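Local coordinates for tryptase inhibitor (Rhipicephalus appendiculatus, PDB 2UUY), which probably inhibits serine endopeptidases such as tryptase, here as the disulfide-rich, Kunitz-like domain of a longer tick protein, at residues 1-7 and 25-30; 9-15 and 32-36; 19-23 and 40-44. All coordinates share one frame; numbering follows the deposited sequence. Where two conformers were deposited one is given.

Contact 1 (1-7 and 25-30); sequences CTVPIGW and MGNCCK
C1 meets C28 with their CA atoms 5.7 Å apart, and V3 passes M25 at 6.5 Å between CA atoms, so the irregular segment 1-7 draws alongside the hairpin tip. Residues M25 to C28 form a type II' turn, across whose base M25 N bonds to C28 O at 2.8 Å; P4 to W7 form a type II turn on the other segment. Two waters join the backbones and side chains: one donates to both T2 O and M25 O, the other accepts from W7 NE1 and G26 N. The turn connects strands 19-25 and 28-34, the twisted antiparallel hairpin of Kunitz-type domains, and the C1-C28 disulfide ties the N-terminal residue of this domain to it. In this SG-SG bond (chi3 79°), SG of C1 lies opposite its backbone N (chi1 -177°), while SG of C28 is tucked between its own N and carbonyl carbon (chi1 53°). V3 puts CG2 across both M25 and K30, 3.7 Å from M25 CB and a tight 3.4 Å from K30 CD. The benzo part of W7 approaches G26 obliquely, with W7 CZ2 3.6 Å from G26 CA.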
# COMPACT_ATOMS: atom_id res chain seq x y z
N CYS B 1 -14.25 -12.05 -21.14
CA CYS B 1 -14.99 -12.92 -20.18
C CYS B 1 -16.08 -12.13 -19.47
O CYS B 1 -15.77 -11.23 -18.68
CB CYS B 1 -14.02 -13.52 -19.15
SG CYS B 1 -14.76 -14.66 -17.97
N THR B 2 -17.35 -12.46 -19.72
CA THR B 2 -18.46 -11.78 -19.02
C THR B 2 -19.00 -12.66 -17.87
O THR B 2 -19.32 -13.83 -18.05
CB THR B 2 -19.62 -11.25 -19.95
OG1 THR B 2 -20.88 -11.85 -19.63
CG2 THR B 2 -19.31 -11.44 -21.44
N VAL B 3 -19.03 -12.07 -16.69
CA VAL B 3 -19.55 -12.73 -15.51
C VAL B 3 -21.01 -12.29 -15.31
O VAL B 3 -21.28 -11.09 -15.25
CB VAL B 3 -18.70 -12.33 -14.30
CG1 VAL B 3 -19.17 -13.06 -13.09
CG2 VAL B 3 -17.21 -12.66 -14.56
N PRO B 4 -21.96 -13.24 -15.20
CA PRO B 4 -23.36 -12.76 -15.09
C PRO B 4 -23.64 -12.11 -13.74
O PRO B 4 -23.01 -12.40 -12.74
CB PRO B 4 -24.21 -14.01 -15.29
CG PRO B 4 -23.34 -15.07 -14.88
CD PRO B 4 -21.91 -14.70 -15.22
N ILE B 5 -24.61 -11.21 -13.72
CA ILE B 5 -25.07 -10.61 -12.51
C ILE B 5 -25.50 -11.75 -11.58
O ILE B 5 -26.20 -12.68 -11.99
CB ILE B 5 -26.23 -9.63 -12.80
CG1 ILE B 5 -25.71 -8.45 -13.60
CG2 ILE B 5 -26.86 -9.16 -11.52
CD1 ILE B 5 -26.83 -7.58 -14.15
N GLY B 6 -25.10 -11.63 -10.33
CA GLY B 6 -25.44 -12.61 -9.32
C GLY B 6 -24.39 -13.66 -9.08
O GLY B 6 -24.48 -14.34 -8.08
N TRP B 7 -23.44 -13.81 -9.99
CA TRP B 7 -22.38 -14.80 -9.83
C TRP B 7 -21.51 -14.49 -8.64
O TRP B 7 -21.27 -13.31 -8.36
CB TRP B 7 -21.52 -14.82 -11.09
CG TRP B 7 -20.67 -16.06 -11.27
CD1 TRP B 7 -19.35 -16.23 -10.93
CD2 TRP B 7 -21.09 -17.28 -11.88
NE1 TRP B 7 -18.95 -17.49 -11.29
CE2 TRP B 7 -20.00 -18.14 -11.88
CE3 TRP B 7 -22.31 -17.74 -12.40
CZ2 TRP B 7 -20.08 -19.43 -12.37
CZ3 TRP B 7 -22.37 -19.01 -12.92
CH2 TRP B 7 -21.27 -19.85 -12.89
N MET B 25 -14.22 -17.86 -13.80
CA MET B 25 -15.59 -17.48 -13.48
C MET B 25 -16.50 -18.21 -14.45
O MET B 25 -16.81 -17.72 -15.52
CB MET B 25 -15.78 -15.96 -13.61
CG MET B 25 -14.79 -15.10 -12.84
SD MET B 25 -14.59 -15.48 -11.08
CE MET B 25 -16.22 -15.90 -10.53
N GLY B 26 -16.91 -19.41 -14.09
CA GLY B 26 -17.77 -20.22 -14.96
C GLY B 26 -16.96 -20.80 -16.11
O GLY B 26 -16.13 -21.68 -15.91
N ASN B 27 -17.16 -20.26 -17.30
CA ASN B 27 -16.54 -20.78 -18.51
C ASN B 27 -15.20 -20.20 -18.82
O ASN B 27 -14.47 -20.76 -19.64
CB ASN B 27 -17.42 -20.48 -19.70
CG ASN B 27 -18.67 -21.28 -19.74
OD1 ASN B 27 -18.86 -22.23 -19.01
ND2 ASN B 27 -19.55 -20.89 -20.66
N CYS B 28 -14.87 -19.05 -18.24
CA CYS B 28 -13.72 -18.26 -18.65
C CYS B 28 -13.05 -17.56 -17.50
O CYS B 28 -13.66 -17.36 -16.45
CB CYS B 28 -14.17 -17.21 -19.68
SG CYS B 28 -15.59 -16.11 -19.17
N CYS B 29 -11.77 -17.23 -17.70
CA CYS B 29 -10.98 -16.53 -16.73
C CYS B 29 -11.11 -15.04 -16.92
O CYS B 29 -11.11 -14.53 -18.03
CB CYS B 29 -9.52 -16.97 -16.81
SG CYS B 29 -9.29 -18.67 -16.23
N LYS B 30 -11.25 -14.36 -15.79
CA LYS B 30 -11.39 -12.92 -15.74
C LYS B 30 -10.31 -12.36 -14.82
O LYS B 30 -9.93 -12.96 -13.84
CB LYS B 30 -12.76 -12.53 -15.19
CG LYS B 30 -13.01 -11.02 -15.11
CD LYS B 30 -14.46 -10.66 -15.02
CE LYS B 30 -14.63 -9.16 -15.04
NZ LYS B 30 -14.37 -8.55 -16.38
O HOH W 1 -18.70 -16.02 -16.30
O HOH W 2 -16.88 -19.52 -10.95

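Contact 2 (9-15 and 32-36); sequences EPVKGLC and YEGCY
Y32 lies under P10 and reaches E9, on the side of the Kunitz-like fold where the C15-C35 disulfide joins the hairpin to the loop before it. That disulfide probably matches the one beside the protease-binding loop of Kunitz inhibitors, and C15 O accepts a hydrogen bond from a side chain of the other protein chain. From strand 28-34, CB of the buried Y32 rests over one face of the Y36 ring. CG, anti to the carbonyl carbon (chi1 -76°), carries the Y32 ring beneath P10, which covers one face in a CH-pi contact: P10 CD stands 3.8 Å from the ring centroid, displaced toward the rim. P10 CG stands almost over the ring centre, somewhat higher than CD. At the tip, Y32 OH donates to E9 OE2 at 2.6 Å, onto the anti lone pair of OE2, with carboxylate and ring planes 65° apart. P10 CB lies 3.8 Å from Y36 CE1. The Y36 and K12 side chains run side by side; Y36 OH, 3.4 Å from K12 CG, shares a water with P10 O. C35 O takes a weak hydrogen bond from G13 N at 3.1 Å and also lies 3.2 Å from G13 CA.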
# COMPACT_ATOMS: atom_id res chain seq x y z
N GLU B 9 -18.24 -13.91 -7.11
CA GLU B 9 -16.89 -13.52 -7.52
C GLU B 9 -15.94 -13.67 -6.34
O GLU B 9 -16.35 -13.93 -5.21
CB GLU B 9 -16.92 -12.11 -8.06
CG GLU B 9 -17.74 -12.06 -9.33
CD GLU B 9 -17.76 -10.68 -9.94
OE1 GLU B 9 -18.78 -9.98 -9.78
OE2 GLU B 9 -16.77 -10.28 -10.55
N PRO B 10 -14.64 -13.53 -6.58
CA PRO B 10 -13.75 -13.72 -5.51
C PRO B 10 -13.96 -12.76 -4.34
O PRO B 10 -14.34 -11.61 -4.55
CB PRO B 10 -12.35 -13.41 -6.13
CG PRO B 10 -12.56 -13.72 -7.55
CD PRO B 10 -13.92 -13.25 -7.83
N VAL B 11 -13.75 -13.21 -3.13
CA VAL B 11 -13.87 -12.36 -1.96
C VAL B 11 -12.76 -11.32 -2.03
O VAL B 11 -11.58 -11.65 -2.24
CB VAL B 11 -13.79 -13.16 -0.66
CG1 VAL B 11 -13.65 -12.24 0.56
CG2 VAL B 11 -15.03 -14.04 -0.49
N LYS B 12 -13.13 -10.05 -1.91
CA LYS B 12 -12.14 -8.98 -1.87
C LYS B 12 -11.36 -9.02 -0.57
O LYS B 12 -11.92 -9.08 0.53
CB LYS B 12 -12.84 -7.64 -1.98
CG LYS B 12 -13.44 -7.43 -3.33
CD LYS B 12 -14.36 -6.21 -3.43
CE LYS B 12 -14.97 -6.09 -4.84
NZ LYS B 12 -15.57 -4.76 -5.11
N GLY B 13 -10.05 -8.98 -0.66
CA GLY B 13 -9.22 -8.89 0.51
C GLY B 13 -9.31 -7.52 1.13
O GLY B 13 -9.57 -6.49 0.43
N LEU B 14 -9.09 -7.45 2.45
CA LEU B 14 -9.07 -6.18 3.19
C LEU B 14 -7.81 -5.41 2.98
O LEU B 14 -7.84 -4.20 3.15
CB LEU B 14 -9.29 -6.40 4.71
CG LEU B 14 -10.50 -7.21 5.15
CD1 LEU B 14 -10.50 -7.28 6.65
CD2 LEU B 14 -11.72 -6.58 4.54
N CYS B 15 -6.70 -6.07 2.66
CA CYS B 15 -5.47 -5.34 2.41
C CYS B 15 -5.62 -4.44 1.20
O CYS B 15 -6.50 -4.63 0.37
CB CYS B 15 -4.27 -6.30 2.25
SG CYS B 15 -3.92 -6.98 0.59
N TYR B 32 -8.84 -9.88 -12.04
CA TYR B 32 -9.22 -9.20 -10.81
C TYR B 32 -8.01 -8.42 -10.33
O TYR B 32 -6.89 -8.92 -10.35
CB TYR B 32 -9.71 -10.22 -9.76
CG TYR B 32 -11.09 -10.69 -10.11
CD1 TYR B 32 -12.21 -10.00 -9.65
CD2 TYR B 32 -11.29 -11.76 -10.97
CE1 TYR B 32 -13.48 -10.38 -10.03
CE2 TYR B 32 -12.55 -12.14 -11.35
CZ TYR B 32 -13.63 -11.47 -10.86
OH TYR B 32 -14.89 -11.87 -11.26
N GLU B 33 -8.25 -7.18 -9.94
CA GLU B 33 -7.19 -6.27 -9.48
C GLU B 33 -7.51 -5.82 -8.07
O GLU B 33 -8.58 -5.21 -7.84
CB GLU B 33 -7.14 -5.05 -10.38
CG GLU B 33 -6.70 -5.31 -11.81
CD GLU B 33 -6.85 -4.02 -12.59
OE1 GLU B 33 -5.91 -3.23 -12.56
OE2 GLU B 33 -7.94 -3.73 -13.12
N GLY B 34 -6.63 -6.12 -7.12
CA GLY B 34 -6.90 -5.78 -5.73
C GLY B 34 -6.17 -6.74 -4.83
O GLY B 34 -5.14 -7.29 -5.19
N CYS B 35 -6.69 -6.90 -3.61
CA CYS B 35 -6.02 -7.73 -2.61
C CYS B 35 -6.49 -9.15 -2.74
O CYS B 35 -7.29 -9.66 -1.95
CB CYS B 35 -6.35 -7.20 -1.20
SG CYS B 35 -5.54 -8.16 0.09
N TYR B 36 -6.00 -9.79 -3.78
CA TYR B 36 -6.42 -11.14 -4.14
C TYR B 36 -5.20 -12.02 -4.10
O TYR B 36 -4.21 -11.69 -4.74
CB TYR B 36 -7.02 -11.16 -5.55
CG TYR B 36 -8.27 -10.39 -5.70
CD1 TYR B 36 -9.48 -10.87 -5.21
CD2 TYR B 36 -8.27 -9.16 -6.33
CE1 TYR B 36 -10.63 -10.14 -5.36
CE2 TYR B 36 -9.42 -8.45 -6.51
CZ TYR B 36 -10.61 -8.95 -6.03
OH TYR B 36 -11.77 -8.24 -6.22
O HOH W 3 -14.06 -9.67 -6.45
O HOH W 4 -9.20 -6.28 -2.56

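Contact 3 (19-23 and 40-44); sequences FTRYY and YSRMG
Y22 and M43 cross at about a right angle, the methionine lying over one face of the phenol ring. M43 CB sits above the ring centre, 3.8 Å from the centroid and 6° off the normal, in a CH-pi contact. With CG of M43 turned opposite its backbone N (chi1 175°) and the chain bent beyond it, the end curls back along the ring: SD makes an oblique Met-aromatic contact 4.5 Å from the Y22 centroid, and M43 CE reaches Y22 CD1 at 3.4 Å. Near the ring plane, the edge meets the S41 carbonyl, whose O is 3.4 Å from Y22 CE2. In the backbone, Y22 and Y40 form a single antiparallel, hydrogen-bonded bridge. Y22 N donates to Y40 O at 2.8 Å (163°), in the carbonyl plane, and Y40 N returns a bond to Y22 O, tilted from that carbonyl's plane. Such an isolated bridge between the first hairpin strand and the chain leading into the C-terminal helix is consistent with the Kunitz fold; here the helix starts at M43, with R42 at the N-cap position. Replacing Y22 with an alanine would probably deprive M43 CB and SD of the ring they lie against and open a gap between the strand and the helix start. R21 folds back so that its guanidinium lies flat against the Y40-S41 peptide, with Y40 C over its centre and S41 N nearer the rim. NE of R21 donates to G38 O, which helps to fix this plane. One water donates to both T20 O and S41 O.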
# COMPACT_ATOMS: atom_id res chain seq x y z
N PHE B 19 -2.76 -6.41 -6.60
CA PHE B 19 -2.27 -7.53 -7.40
C PHE B 19 -3.20 -7.77 -8.59
O PHE B 19 -4.38 -7.48 -8.51
CB PHE B 19 -2.21 -8.79 -6.57
CG PHE B 19 -1.34 -8.69 -5.37
CD1 PHE B 19 0.01 -8.45 -5.50
CD2 PHE B 19 -1.83 -8.95 -4.10
CE1 PHE B 19 0.83 -8.38 -4.39
CE2 PHE B 19 -1.02 -8.88 -2.98
CZ PHE B 19 0.32 -8.60 -3.14
N THR B 20 -2.64 -8.31 -9.66
CA THR B 20 -3.41 -8.74 -10.82
C THR B 20 -3.51 -10.26 -10.79
O THR B 20 -2.49 -10.94 -10.85
CB THR B 20 -2.75 -8.28 -12.13
OG1 THR B 20 -2.71 -6.85 -12.14
CG2 THR B 20 -3.52 -8.79 -13.34
N ARG B 21 -4.72 -10.77 -10.64
CA ARG B 21 -4.94 -12.23 -10.59
C ARG B 21 -6.00 -12.62 -11.60
O ARG B 21 -6.89 -11.85 -11.90
CB ARG B 21 -5.44 -12.66 -9.21
CG ARG B 21 -4.60 -12.18 -8.07
CD ARG B 21 -3.23 -12.73 -8.08
NE ARG B 21 -3.24 -14.17 -7.90
CZ ARG B 21 -2.15 -14.91 -7.84
NH1 ARG B 21 -0.97 -14.35 -8.02
NH2 ARG B 21 -2.26 -16.21 -7.63
N TYR B 22 -5.91 -13.84 -12.09
CA TYR B 22 -6.88 -14.37 -13.04
C TYR B 22 -7.64 -15.49 -12.37
O TYR B 22 -7.04 -16.42 -11.86
CB TYR B 22 -6.15 -14.86 -14.30
CG TYR B 22 -5.37 -13.76 -14.98
CD1 TYR B 22 -5.99 -12.90 -15.86
CD2 TYR B 22 -4.03 -13.56 -14.69
CE1 TYR B 22 -5.28 -11.86 -16.46
CE2 TYR B 22 -3.33 -12.56 -15.31
CZ TYR B 22 -3.98 -11.70 -16.17
OH TYR B 22 -3.24 -10.65 -16.73
N TYR B 23 -8.97 -15.38 -12.35
CA TYR B 23 -9.84 -16.36 -11.72
C TYR B 23 -10.81 -16.92 -12.75
O TYR B 23 -11.36 -16.20 -13.58
CB TYR B 23 -10.66 -15.72 -10.61
CG TYR B 23 -9.98 -15.42 -9.31
CD1 TYR B 23 -10.19 -16.22 -8.22
CD2 TYR B 23 -9.22 -14.26 -9.14
CE1 TYR B 23 -9.66 -15.92 -6.99
CE2 TYR B 23 -8.69 -13.95 -7.90
CZ TYR B 23 -8.90 -14.77 -6.85
OH TYR B 23 -8.38 -14.41 -5.62
N TYR B 40 -4.79 -17.23 -10.31
CA TYR B 40 -3.50 -17.50 -10.92
C TYR B 40 -2.84 -16.19 -11.30
O TYR B 40 -3.49 -15.20 -11.64
CB TYR B 40 -3.64 -18.43 -12.15
CG TYR B 40 -4.09 -19.84 -11.86
CD1 TYR B 40 -3.19 -20.88 -11.77
CD2 TYR B 40 -5.43 -20.12 -11.68
CE1 TYR B 40 -3.60 -22.17 -11.52
CE2 TYR B 40 -5.87 -21.42 -11.41
CZ TYR B 40 -4.94 -22.44 -11.34
OH TYR B 40 -5.35 -23.74 -11.09
N SER B 41 -1.51 -16.15 -11.25
CA SER B 41 -0.84 -14.93 -11.72
C SER B 41 -0.73 -14.88 -13.22
O SER B 41 -0.52 -13.79 -13.74
CB SER B 41 0.53 -14.71 -11.10
OG SER B 41 1.37 -15.78 -11.40
N ARG B 42 -0.83 -16.02 -13.91
CA ARG B 42 -0.75 -16.05 -15.36
C ARG B 42 -2.11 -16.45 -15.91
O ARG B 42 -2.71 -17.43 -15.48
CB ARG B 42 0.31 -17.04 -15.84
CG ARG B 42 1.73 -16.47 -15.88
CD ARG B 42 2.45 -16.39 -14.55
NE ARG B 42 2.53 -17.73 -13.94
CZ ARG B 42 3.52 -18.61 -14.10
NH1 ARG B 42 4.60 -18.32 -14.81
NH2 ARG B 42 3.41 -19.80 -13.51
N MET B 43 -2.60 -15.69 -16.89
CA MET B 43 -3.85 -15.98 -17.56
C MET B 43 -3.89 -17.39 -18.12
O MET B 43 -4.90 -18.09 -17.98
CB MET B 43 -4.09 -14.95 -18.66
CG MET B 43 -5.31 -15.24 -19.49
SD MET B 43 -6.86 -15.27 -18.60
CE MET B 43 -7.51 -13.63 -18.84
N GLY B 44 -2.80 -17.84 -18.74
CA GLY B 44 -2.82 -19.16 -19.37
C GLY B 44 -2.93 -20.28 -18.38
O GLY B 44 -3.49 -21.34 -18.69
O HOH W 5 -0.45 -11.33 -12.58

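In the fold
All three contacts pack irregular chain, or the start of the helix, against one two-stranded hairpin. Contacts 1 and 2 share strand 28-34 and are partly buried; they meet where M25 and V3 touch Y32, with P10 and E9 against M25. Each closes on a disulfide, contact 1 at the turn and contact 2 toward the far end of that strand. Contact 3 lies at the surface on strand 19-25, on the opposite side of the chain's centre from contact 1, and relies instead on paired backbone bonds and on CH-pi and Met-aromatic packing on a tyrosine ring. Strand pairing of Y23 with K30 and R21 with Y32 couples it to the other two. The other protein chain reaches contacts 2 and 3 but not contact 1.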